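Local atomic coordinates of uncharacterized oxidoreductase yvaA (Bacillus subtilis subsp. subtilis, PDB entry 3GDO), a protein that catalyses the reversible NADPH-dependent reduction of scyllo-inosose to scyllo-inositol and cannot use NADH in place of NADPH. Residues 210-214 with 226-230; 234-238 with 249-253; 142-146 with 241-246; 278-282 with 293-297. The contacts are given in a common frame with arbitrary orientation. Residues are numbered along the deposited sequence.

Contact 1: residues 210-214 with 226-230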
loop_
_atom_site.group_PDB
_atom_site.type_symbol
_atom_site.label_atom_id
_atom_site.label_comp_id
_atom_site.label_asym_id
_atom_site.label_seq_id
_atom_site.Cartn_x
_atom_site.Cartn_y
_atom_site.Cartn_z
ATOM N N VAL B 210 15.566 9.838 -8.261
ATOM C CA VAL B 210 14.415 9.126 -7.776
ATOM C C VAL B 210 13.899 9.741 -6.477
ATOM O O VAL B 210 14.667 10.012 -5.558
ATOM C CB VAL B 210 14.783 7.645 -7.531
ATOM C CG1 VAL B 210 13.647 6.935 -6.777
ATOM C CG2 VAL B 210 15.140 6.962 -8.901
ATOM N N ASP B 211 12.584 9.917 -6.399
ATOM C CA ASP B 211 11.934 10.415 -5.161
ATOM C C ASP B 211 10.638 9.641 -4.812
ATOM O O ASP B 211 9.938 9.927 -3.808
ATOM C CB ASP B 211 11.709 11.951 -5.244
ATOM C CG ASP B 211 10.653 12.354 -6.289
ATOM O OD1 ASP B 211 9.766 11.533 -6.637
ATOM O OD2 ASP B 211 10.701 13.529 -6.756
ATOM N N TYR B 212 10.374 8.627 -5.622
ATOM C CA TYR B 212 9.245 7.743 -5.461
ATOM C C TYR B 212 9.630 6.313 -5.838
ATOM O O TYR B 212 10.230 6.065 -6.901
ATOM C CB TYR B 212 8.082 8.238 -6.349
ATOM C CG TYR B 212 6.885 7.333 -6.352
ATOM C CD1 TYR B 212 5.752 7.634 -5.587
ATOM C CD2 TYR B 212 6.887 6.152 -7.099
ATOM C CE1 TYR B 212 4.635 6.777 -5.578
ATOM C CE2 TYR B 212 5.830 5.282 -7.082
ATOM C CZ TYR B 212 4.700 5.594 -6.306
ATOM O OH TYR B 212 3.636 4.749 -6.352
ATOM N N PHE B 213 9.252 5.361 -4.993
ATOM C CA PHE B 213 9.405 3.955 -5.348
ATOM C C PHE B 213 8.265 3.148 -4.764
ATOM O O PHE B 213 7.765 3.412 -3.635
ATOM C CB PHE B 213 10.780 3.392 -4.876
ATOM C CG PHE B 213 10.951 3.401 -3.382
ATOM C CD1 PHE B 213 10.434 2.359 -2.595
ATOM C CD2 PHE B 213 11.591 4.449 -2.752
ATOM C CE1 PHE B 213 10.555 2.391 -1.214
ATOM C CE2 PHE B 213 11.693 4.497 -1.381
ATOM C CZ PHE B 213 11.199 3.446 -0.606
ATOM N N HIS B 214 7.888 2.145 -5.527
ATOM C CA HIS B 214 6.927 1.160 -5.092
ATOM C C HIS B 214 7.444 -0.229 -5.534
ATOM O O HIS B 214 7.514 -0.519 -6.728
ATOM C CB HIS B 214 5.570 1.438 -5.763
ATOM C CG HIS B 214 4.469 0.657 -5.148
ATOM N ND1 HIS B 214 4.266 -0.688 -5.421
ATOM C CD2 HIS B 214 3.577 0.995 -4.179
ATOM C CE1 HIS B 214 3.255 -1.123 -4.682
ATOM N NE2 HIS B 214 2.831 -0.129 -3.912
ATOM N N LEU B 226 6.955 -2.583 -0.657
ATOM C CA LEU B 226 7.802 -1.560 -0.017
ATOM C C LEU B 226 7.735 -0.318 -0.861
ATOM O O LEU B 226 7.986 -0.373 -2.079
ATOM C CB LEU B 226 9.264 -2.006 0.088
ATOM C CG LEU B 226 9.507 -3.357 0.746
ATOM C CD1 LEU B 226 10.938 -3.835 0.423
ATOM C CD2 LEU B 226 9.288 -3.254 2.246
ATOM N N TYR B 227 7.329 0.789 -0.233
ATOM C CA TYR B 227 7.032 1.977 -1.010
ATOM C C TYR B 227 7.305 3.229 -0.228
ATOM O O TYR B 227 7.365 3.211 1.015
ATOM C CB TYR B 227 5.591 1.935 -1.545
ATOM C CG TYR B 227 4.514 2.032 -0.502
ATOM C CD1 TYR B 227 3.993 3.282 -0.137
ATOM C CD2 TYR B 227 4.002 0.863 0.130
ATOM C CE1 TYR B 227 3.000 3.382 0.807
ATOM C CE2 TYR B 227 2.986 0.962 1.103
ATOM C CZ TYR B 227 2.488 2.229 1.424
ATOM O OH TYR B 227 1.489 2.388 2.364
ATOM N N GLY B 228 7.450 4.318 -0.954
ATOM C CA GLY B 228 7.896 5.574 -0.377
ATOM C C GLY B 228 7.652 6.681 -1.373
ATOM O O GLY B 228 7.987 6.531 -2.563
ATOM N N GLY B 229 7.029 7.764 -0.913
ATOM C CA GLY B 229 6.987 9.014 -1.717
ATOM C C GLY B 229 7.562 10.241 -1.040
ATOM O O GLY B 229 7.856 10.233 0.178
ATOM N N SER B 230 7.758 11.308 -1.828
ATOM C CA SER B 230 8.329 12.537 -1.312
ATOM C C SER B 230 7.352 13.734 -1.287
ATOM O O SER B 230 7.767 14.855 -0.982
ATOM C CB SER B 230 9.595 12.900 -2.106
ATOM O OG SER B 230 10.601 11.932 -1.985
HETATM O O HOH W 1 7.620 11.630 -4.578
#

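Contact 2: residues 234-238 with 249-253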
loop_
_atom_site.group_PDB
_atom_site.type_symbol
_atom_site.label_atom_id
_atom_site.label_comp_id
_atom_site.label_asym_id
_atom_site.label_seq_id
_atom_site.Cartn_x
_atom_site.Cartn_y
_atom_site.Cartn_z
ATOM N N ALA B 234 0.868 13.598 5.082
ATOM C CA ALA B 234 0.746 12.762 6.285
ATOM C C ALA B 234 0.898 11.317 5.930
ATOM O O ALA B 234 0.382 10.882 4.892
ATOM C CB ALA B 234 -0.572 12.997 7.003
ATOM N N ASN B 235 1.656 10.607 6.774
ATOM C CA ASN B 235 2.000 9.210 6.561
ATOM C C ASN B 235 0.874 8.309 7.025
ATOM O O ASN B 235 0.223 8.554 8.050
ATOM C CB ASN B 235 3.300 8.827 7.315
ATOM C CG ASN B 235 4.507 9.709 6.933
ATOM O OD1 ASN B 235 4.751 9.958 5.763
ATOM N ND2 ASN B 235 5.246 10.210 7.943
ATOM N N GLY B 236 0.658 7.231 6.318
ATOM C CA GLY B 236 -0.203 6.204 6.879
ATOM C C GLY B 236 0.661 5.361 7.795
ATOM O O GLY B 236 1.743 5.777 8.178
ATOM N N PRO B 237 0.206 4.164 8.148
ATOM C CA PRO B 237 1.091 3.288 8.906
ATOM C C PRO B 237 2.433 2.989 8.182
ATOM O O PRO B 237 2.492 2.885 6.924
ATOM C CB PRO B 237 0.313 1.997 8.987
ATOM C CG PRO B 237 -1.052 2.264 8.447
ATOM C CD PRO B 237 -1.072 3.538 7.775
ATOM N N ARG B 238 3.497 2.939 8.972
ATOM C CA ARG B 238 4.833 2.489 8.517
ATOM C C ARG B 238 4.756 0.990 8.191
ATOM O O ARG B 238 5.169 0.570 7.104
ATOM C CB ARG B 238 5.907 2.765 9.568
ATOM C CG ARG B 238 7.312 2.257 9.140
ATOM C CD ARG B 238 8.426 2.880 9.972
ATOM N NE ARG B 238 9.763 2.304 9.693
ATOM C CZ ARG B 238 10.693 2.848 8.899
ATOM N NH1 ARG B 238 10.445 3.984 8.216
ATOM N NH2 ARG B 238 11.888 2.246 8.777
ATOM N N ILE B 249 -0.315 -3.358 12.995
ATOM C CA ILE B 249 -0.363 -2.082 12.243
ATOM C C ILE B 249 0.275 -1.035 13.100
ATOM O O ILE B 249 -0.119 -0.872 14.261
ATOM C CB ILE B 249 -1.772 -1.572 11.935
ATOM C CG1 ILE B 249 -2.678 -2.638 11.268
ATOM C CG2 ILE B 249 -1.694 -0.234 11.142
ATOM C CD1 ILE B 249 -2.213 -3.130 9.991
ATOM N N LYS B 250 1.267 -0.326 12.568
ATOM C CA LYS B 250 1.985 0.642 13.396
ATOM C C LYS B 250 2.406 1.880 12.628
ATOM O O LYS B 250 2.889 1.768 11.478
ATOM C CB LYS B 250 3.226 -0.027 14.028
ATOM C CG LYS B 250 3.978 0.920 14.985
ATOM C CD LYS B 250 5.172 0.213 15.706
ATOM C CE LYS B 250 5.841 1.153 16.717
ATOM N NZ LYS B 250 6.072 2.595 16.160
ATOM N N TYR B 251 2.260 3.034 13.274
ATOM C CA TYR B 251 2.747 4.317 12.753
ATOM C C TYR B 251 4.075 4.737 13.417
ATOM O O TYR B 251 4.422 4.266 14.488
ATOM C CB TYR B 251 1.733 5.438 13.011
ATOM C CG TYR B 251 0.389 5.333 12.296
ATOM C CD1 TYR B 251 0.048 6.265 11.302
ATOM C CD2 TYR B 251 -0.517 4.321 12.613
ATOM C CE1 TYR B 251 -1.172 6.211 10.621
ATOM C CE2 TYR B 251 -1.780 4.244 11.950
ATOM C CZ TYR B 251 -2.085 5.207 10.956
ATOM O OH TYR B 251 -3.279 5.182 10.313
ATOM N N GLY B 252 4.787 5.659 12.787
ATOM C CA GLY B 252 5.862 6.383 13.485
ATOM C C GLY B 252 7.217 5.869 12.992
ATOM O O GLY B 252 7.302 4.915 12.190
ATOM N N ILE B 253 8.263 6.518 13.480
ATOM C CA ILE B 253 9.627 6.197 13.106
ATOM C C ILE B 253 10.474 6.204 14.390
ATOM O O ILE B 253 10.149 6.906 15.362
ATOM C CB ILE B 253 10.108 7.218 12.044
ATOM C CG1 ILE B 253 11.154 6.588 11.090
ATOM C CG2 ILE B 253 10.477 8.596 12.697
ATOM C CD1 ILE B 253 12.065 7.596 10.404
HETATM O O HOH W 2 3.572 6.343 10.029
#

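Contact 3: residues 142-146 with 241-246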
loop_
_atom_site.group_PDB
_atom_site.type_symbol
_atom_site.label_atom_id
_atom_site.label_comp_id
_atom_site.label_asym_id
_atom_site.label_seq_id
_atom_site.Cartn_x
_atom_site.Cartn_y
_atom_site.Cartn_z
ATOM N N SER B 142 3.207 -14.613 17.838
ATOM C CA SER B 142 2.015 -13.751 17.764
ATOM C C SER B 142 1.780 -13.199 16.348
ATOM O O SER B 142 0.852 -12.403 16.128
ATOM C CB SER B 142 2.107 -12.603 18.778
ATOM O OG SER B 142 2.443 -13.081 20.081
ATOM N N LEU B 143 2.607 -13.648 15.404
ATOM C CA LEU B 143 2.529 -13.223 14.012
ATOM C C LEU B 143 2.918 -14.362 13.093
ATOM O O LEU B 143 3.857 -14.238 12.318
ATOM C CB LEU B 143 3.477 -12.035 13.745
ATOM C CG LEU B 143 2.939 -10.611 13.822
ATOM C CD1 LEU B 143 4.016 -9.590 13.402
ATOM C CD2 LEU B 143 1.677 -10.447 12.955
ATOM N N GLU B 144 2.187 -15.463 13.172
ATOM C CA GLU B 144 2.426 -16.670 12.353
ATOM C C GLU B 144 1.984 -16.599 10.889
ATOM O O GLU B 144 0.947 -15.981 10.567
ATOM C CB GLU B 144 1.726 -17.872 13.000
ATOM C CG GLU B 144 2.240 -18.211 14.406
ATOM C CD GLU B 144 3.578 -18.958 14.365
ATOM O OE1 GLU B 144 3.645 -20.040 13.729
ATOM O OE2 GLU B 144 4.561 -18.456 14.970
ATOM N N ASP B 145 2.768 -17.257 10.023
ATOM C CA ASP B 145 2.443 -17.445 8.617
ATOM C C ASP B 145 2.025 -16.089 8.030
ATOM O O ASP B 145 0.862 -15.875 7.686
ATOM C CB ASP B 145 1.341 -18.498 8.444
ATOM C CG ASP B 145 1.083 -18.862 6.958
ATOM O OD1 ASP B 145 2.036 -18.861 6.140
ATOM O OD2 ASP B 145 -0.087 -19.153 6.589
ATOM N N ILE B 146 2.977 -15.173 7.986
ATOM C CA ILE B 146 2.735 -13.833 7.471
ATOM C C ILE B 146 2.443 -13.977 5.984
ATOM O O ILE B 146 3.175 -14.690 5.279
ATOM C CB ILE B 146 3.933 -12.907 7.749
ATOM C CG1 ILE B 146 3.955 -12.572 9.246
ATOM C CG2 ILE B 146 3.844 -11.637 6.894
ATOM C CD1 ILE B 146 5.325 -12.009 9.755
ATOM N N ILE B 241 1.176 -5.569 8.699
ATOM C CA ILE B 241 1.584 -6.958 8.548
ATOM C C ILE B 241 0.446 -7.919 8.877
ATOM O O ILE B 241 -0.077 -7.877 10.000
ATOM C CB ILE B 241 2.785 -7.286 9.468
ATOM C CG1 ILE B 241 3.903 -6.248 9.336
ATOM C CG2 ILE B 241 3.313 -8.706 9.151
ATOM C CD1 ILE B 241 5.033 -6.420 10.383
ATOM N N HIS B 242 0.105 -8.793 7.933
ATOM C CA HIS B 242 -1.028 -9.719 8.076
ATOM C C HIS B 242 -0.570 -11.159 8.007
ATOM O O HIS B 242 0.082 -11.572 7.018
ATOM C CB HIS B 242 -2.096 -9.473 6.994
ATOM C CG HIS B 242 -2.452 -8.029 6.843
ATOM N ND1 HIS B 242 -2.901 -7.270 7.902
ATOM C CD2 HIS B 242 -2.422 -7.200 5.760
ATOM C CE1 HIS B 242 -3.091 -6.022 7.493
ATOM N NE2 HIS B 242 -2.793 -5.948 6.202
ATOM N N GLY B 243 -0.911 -11.920 9.046
ATOM C CA GLY B 243 -0.642 -13.375 9.100
ATOM C C GLY B 243 -1.912 -14.217 9.211
ATOM O O GLY B 243 -3.025 -13.682 9.104
ATOM N N LYS B 244 -1.784 -15.524 9.467
ATOM C CA LYS B 244 -3.004 -16.379 9.493
ATOM C C LYS B 244 -4.092 -15.944 10.476
ATOM O O LYS B 244 -5.270 -16.077 10.163
ATOM C CB LYS B 244 -2.706 -17.897 9.592
ATOM C CG LYS B 244 -2.040 -18.414 10.875
ATOM C CD LYS B 244 -2.505 -19.861 11.129
ATOM C CE LYS B 244 -1.491 -20.753 11.872
ATOM N NZ LYS B 244 -0.914 -20.111 13.085
ATOM N N ASP B 245 -3.694 -15.329 11.591
ATOM C CA ASP B 245 -4.523 -15.129 12.798
ATOM C C ASP B 245 -4.511 -13.722 13.322
ATOM O O ASP B 245 -5.320 -13.355 14.184
ATOM C CB ASP B 245 -3.902 -15.947 13.944
ATOM C CG ASP B 245 -4.476 -17.319 14.037
ATOM O OD1 ASP B 245 -4.245 -17.997 15.070
ATOM O OD2 ASP B 245 -5.192 -17.708 13.072
ATOM N N SER B 246 -3.515 -12.960 12.882
ATOM C CA SER B 246 -3.234 -11.661 13.455
ATOM C C SER B 246 -2.675 -10.680 12.424
ATOM O O SER B 246 -2.179 -11.085 11.364
ATOM C CB SER B 246 -2.254 -11.826 14.614
ATOM O OG SER B 246 -1.142 -12.586 14.185
#

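Contact 4: residues 278-282 with 293-297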
loop_
_atom_site.group_PDB
_atom_site.type_symbol
_atom_site.label_atom_id
_atom_site.label_comp_id
_atom_site.label_asym_id
_atom_site.label_seq_id
_atom_site.Cartn_x
_atom_site.Cartn_y
_atom_site.Cartn_z
ATOM N N PHE B 278 2.430 6.038 19.604
ATOM C CA PHE B 278 2.879 5.400 18.359
ATOM C C PHE B 278 3.064 3.915 18.488
ATOM O O PHE B 278 3.495 3.271 17.530
ATOM C CB PHE B 278 4.169 6.058 17.855
ATOM C CG PHE B 278 3.951 7.449 17.290
ATOM C CD1 PHE B 278 3.413 7.622 16.024
ATOM C CD2 PHE B 278 4.269 8.575 18.029
ATOM C CE1 PHE B 278 3.204 8.913 15.493
ATOM C CE2 PHE B 278 4.056 9.871 17.517
ATOM C CZ PHE B 278 3.532 10.036 16.241
ATOM N N TYR B 279 2.745 3.364 19.668
ATOM C CA TYR B 279 2.857 1.926 19.891
ATOM C C TYR B 279 1.963 1.241 18.857
ATOM O O TYR B 279 0.870 1.759 18.543
ATOM C CB TYR B 279 2.393 1.523 21.309
ATOM C CG TYR B 279 3.263 1.956 22.503
ATOM C CD1 TYR B 279 4.540 2.536 22.327
ATOM C CD2 TYR B 279 2.813 1.732 23.823
ATOM C CE1 TYR B 279 5.336 2.904 23.436
ATOM C CE2 TYR B 279 3.590 2.095 24.942
ATOM C CZ TYR B 279 4.844 2.683 24.736
ATOM O OH TYR B 279 5.599 3.037 25.819
ATOM N N GLY B 280 2.425 0.112 18.319
ATOM C CA GLY B 280 1.656 -0.638 17.343
ATOM C C GLY B 280 0.417 -1.316 17.926
ATOM O O GLY B 280 0.369 -1.606 19.118
ATOM N N LYS B 281 -0.584 -1.556 17.079
ATOM C CA LYS B 281 -1.744 -2.369 17.456
ATOM C C LYS B 281 -1.691 -3.744 16.829
ATOM O O LYS B 281 -1.554 -3.884 15.596
ATOM C CB LYS B 281 -3.061 -1.662 17.105
ATOM C CG LYS B 281 -3.109 -0.275 17.715
ATOM C CD LYS B 281 -4.441 0.439 17.556
ATOM C CE LYS B 281 -4.479 1.642 18.522
ATOM N NZ LYS B 281 -5.704 2.485 18.356
ATOM N N LEU B 282 -1.790 -4.751 17.693
ATOM C CA LEU B 282 -1.873 -6.136 17.281
ATOM C C LEU B 282 -3.315 -6.589 17.434
ATOM O O LEU B 282 -3.901 -6.486 18.518
ATOM C CB LEU B 282 -0.957 -7.035 18.137
ATOM C CG LEU B 282 -0.905 -8.526 17.792
ATOM C CD1 LEU B 282 -0.027 -8.800 16.578
ATOM C CD2 LEU B 282 -0.411 -9.343 18.985
ATOM N N GLU B 293 -4.834 -5.284 20.787
ATOM C CA GLU B 293 -3.901 -4.982 21.881
ATOM C C GLU B 293 -2.882 -3.922 21.446
ATOM O O GLU B 293 -2.338 -4.004 20.346
ATOM C CB GLU B 293 -3.142 -6.254 22.170
ATOM C CG GLU B 293 -3.100 -6.749 23.597
ATOM C CD GLU B 293 -2.408 -8.106 23.655
ATOM O OE1 GLU B 293 -2.811 -9.031 22.892
ATOM O OE2 GLU B 293 -1.448 -8.251 24.442
ATOM N N THR B 294 -2.624 -2.937 22.293
ATOM C CA THR B 294 -1.542 -1.983 22.073
ATOM C C THR B 294 -0.230 -2.592 22.592
ATOM O O THR B 294 -0.145 -2.942 23.769
ATOM C CB THR B 294 -1.878 -0.627 22.742
ATOM O OG1 THR B 294 -2.971 -0.040 22.046
ATOM C CG2 THR B 294 -0.743 0.344 22.673
ATOM N N ILE B 295 0.778 -2.734 21.715
ATOM C CA ILE B 295 2.069 -3.357 22.077
ATOM C C ILE B 295 3.152 -2.303 22.366
ATOM O O ILE B 295 3.578 -1.585 21.446
ATOM C CB ILE B 295 2.588 -4.316 20.976
ATOM C CG1 ILE B 295 1.489 -5.283 20.507
ATOM C CG2 ILE B 295 3.832 -5.074 21.447
ATOM C CD1 ILE B 295 1.034 -6.311 21.549
ATOM N N PRO B 296 3.594 -2.183 23.646
ATOM C CA PRO B 296 4.675 -1.217 23.908
ATOM C C PRO B 296 5.931 -1.644 23.138
ATOM O O PRO B 296 6.287 -2.812 23.149
ATOM C CB PRO B 296 4.873 -1.289 25.448
ATOM C CG PRO B 296 3.589 -1.955 25.974
ATOM C CD PRO B 296 3.189 -2.912 24.870
ATOM N N SER B 297 6.547 -0.714 22.412
ATOM C CA SER B 297 7.669 -1.050 21.536
ATOM C C SER B 297 8.919 -1.436 22.343
ATOM O O SER B 297 9.193 -0.823 23.362
ATOM C CB SER B 297 7.990 0.143 20.626
ATOM O OG SER B 297 6.827 0.657 19.988
HETATM O O HOH W 3 4.819 -1.119 19.144
#

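Contact 1: residues 210-214 with 226-230
The open end of an antiparallel beta hairpin, strands 212-219 and 222-228, lies here in the large sheet of the C-terminal alpha/beta domain of this Gfo/Idh/MocA-family enzyme. Phe213 and Gly228 form a hydrogen-bonded pair, Phe213 N giving to Gly228 O (3.0 Å) and Gly228 N to Phe213 O (2.8 Å); the next pair, His214 with Tyr227, is non-hydrogen-bonded. On its other edge strand 212-219 meets strand 195-201, where Asp211 and Tyr212 both face Met201 in a classic beta bulge. Past the last strand pair, side chains and water take over: Ser230 OG donates to Asp211 O (2.8 Å), and Ser230 N donates to a water that donates to Asp211 OD1, at 2.8 and 3.0 Å. The buried carboxylate of Asp211 is also met by Gln203 N and, in a salt bridge, by Arg204, while Arg155 reaches Ser230 OG and Asn154 OD1 accepts from Gly229 N. His214 and Tyr227 lie on the opposite face from Phe213 and pack against the second subunit, whose own His214 meets the His214 ring. Glycine suits position 228 because a CB would collide with Phe213 CZ; instead Gly228 CA sits over the Phe213 ring, 4.2 Å from its centroid.

Contact 2: residues 234-238 with 249-253
From Asn235 onward the loop that leads into strand 239-243 runs past the end of strand 246-250. The carbonyl O of Asn235 lies at the edge of the Tyr251 ring, 3.7 Å from Tyr251 CE1. At Gly236 the backbone makes the approach, Gly236 C coming within 3.5 Å of Tyr251 CE1, and a water donates to Gly236 O (2.7 Å) while accepting from Gly252 N (3.1 Å), bridging two backbones too far apart there to bond directly. Pro237 fills the space between two side chains: its N lies over the face of the Tyr251 ring, Pro237 CD is 3.7 Å from Tyr251 CZ, and Pro237 CB is 3.7 Å from Ile249 CG2. A compact ring without an NH suits a place where packing, not donation, is required. Arg238 N makes a weak, bent hydrogen bond to Lys250 O (2.8 Å). Its extended side chain runs along the outgoing loop, Arg238 CD 3.2 Å from Gly252 O and the guanidinium face against Ile253 CG1, with Tyr153 as cation-pi partner. At phi 106° and psi 175°, a CB on Gly252 would jam against Tyr251 O. Tyr251 OH bonds its counterpart in the second subunit, and Pro237 packs on that subunit's Pro237, at the dimer interface. In the sheet, strand 246-250 runs between strands 239-243 and 280-286, while Pro237 and Arg238 reach Ser152 at the end of strand 146-152.

Contact 3: residues 142-146 with 241-246
In the C-terminal alpha/beta domain, the loop between helix 129-139 and strand 146-152 folds against the tight turn of the beta hairpin 239-243 and 246-250. Two hydrogen bonds join them. Ser246 OG donates to Ser142 O (2.8 Å), a short hydroxyl reaching a carbonyl that has no strand partner across this contact, and Lys244 N donates to Glu144 O (3.0 Å). Within the turn, Gly243 N bonds Ser246 O at 2.8 Å. Weaker CA-H...O contacts gather round Gly243, whose CA is 3.4 Å from Glu144 O and 3.2 Å from Asp145 O; a CB would strike Glu144 O, so only glycine lets the loop come so near. Asp145 turns sharply with positive phi, and its carboxylate forms a salt bridge with Lys221. Apolar packing lies on the helix side: Ile241 CG2 meets Ile146 CG2 at 3.7 Å and Leu143 CD1 at 4.4 Å, and these branched side chains continue onto Ile134 and Ile138 of helix 129-139. The CA-to-CB bond of His242 points away; His242 ND1 bonds Ser247 OG, and the side chain packs on Ala234 of the second subunit. The exposed Lys244 stretches its aliphatic chain along the loop until Lys244 NZ comes 3.5 Å from Glu144 CB.

Contact 4: residues 278-282 with 293-297
Tyr279 lays its ring over the start of the 296-297 loop: Pro296 CA sits 3.6 Å from the ring centroid, only 16° off the normal, in a CH-pi contact, and Pro296 CB is 3.7 Å from Tyr279 CE2. Thr294 CG2 approaches at the ring edge, 3.6 Å from Tyr279 CB. A broad flat aromatic suits this place, where it covers the CA of Pro296 just beyond the paired residues. Beyond it runs an antiparallel beta hairpin. Ile295 N donates to Gly280 O (2.9 Å), and Leu282 and Glu293 form a full hydrogen-bonded pair, with Leu282 N to Glu293 O at 2.8 Å and Glu293 N to Leu282 O at 2.7 Å. Between them Lys281 and Thr294 make the non-hydrogen-bonded pair, both polar side chains on an exposed face. The opposite face carries Leu282 and Ile295, Leu282 CB 3.8 Å from Ile295 CG1. Where direct pairing fails, a water accepts from Gly280 N (2.8 Å) and donates to Ile295 O (2.7 Å) and Ser297 OG (2.8 Å); Ser297 OG also bonds Asp274. Strand 289-295 is the outermost strand of the sheet at this end within the chain, and strand 280-286 joins it to strand 246-250, whose Phe248 receives Leu282 and Ile295, while helix 129-139 offers Thr133 to Ile295 and Ser297.

Overall arrangement
Following the chain, contact 3 opens first, at 142-146, and closes only when 241-246 returns some 95 residues later, the longest loop of the four. Contact 1 opens and closes within that span as a hairpin. Contact 2 starts inside it too, at 234-238, but finishes at 249-253, so contacts 2 and 3 cross; Ile249 CD1 packs on His242 CE1 (3.9 Å). Contact 4, a second hairpin, follows in series and is tied to contact 2 by a probable hydrogen bond from Ile249 N to Lys281 O (2.9 Å). All four hold one mixed sheet, from strand 212-219 to 289-295, and contacts 1 to 3 also touch the second subunit.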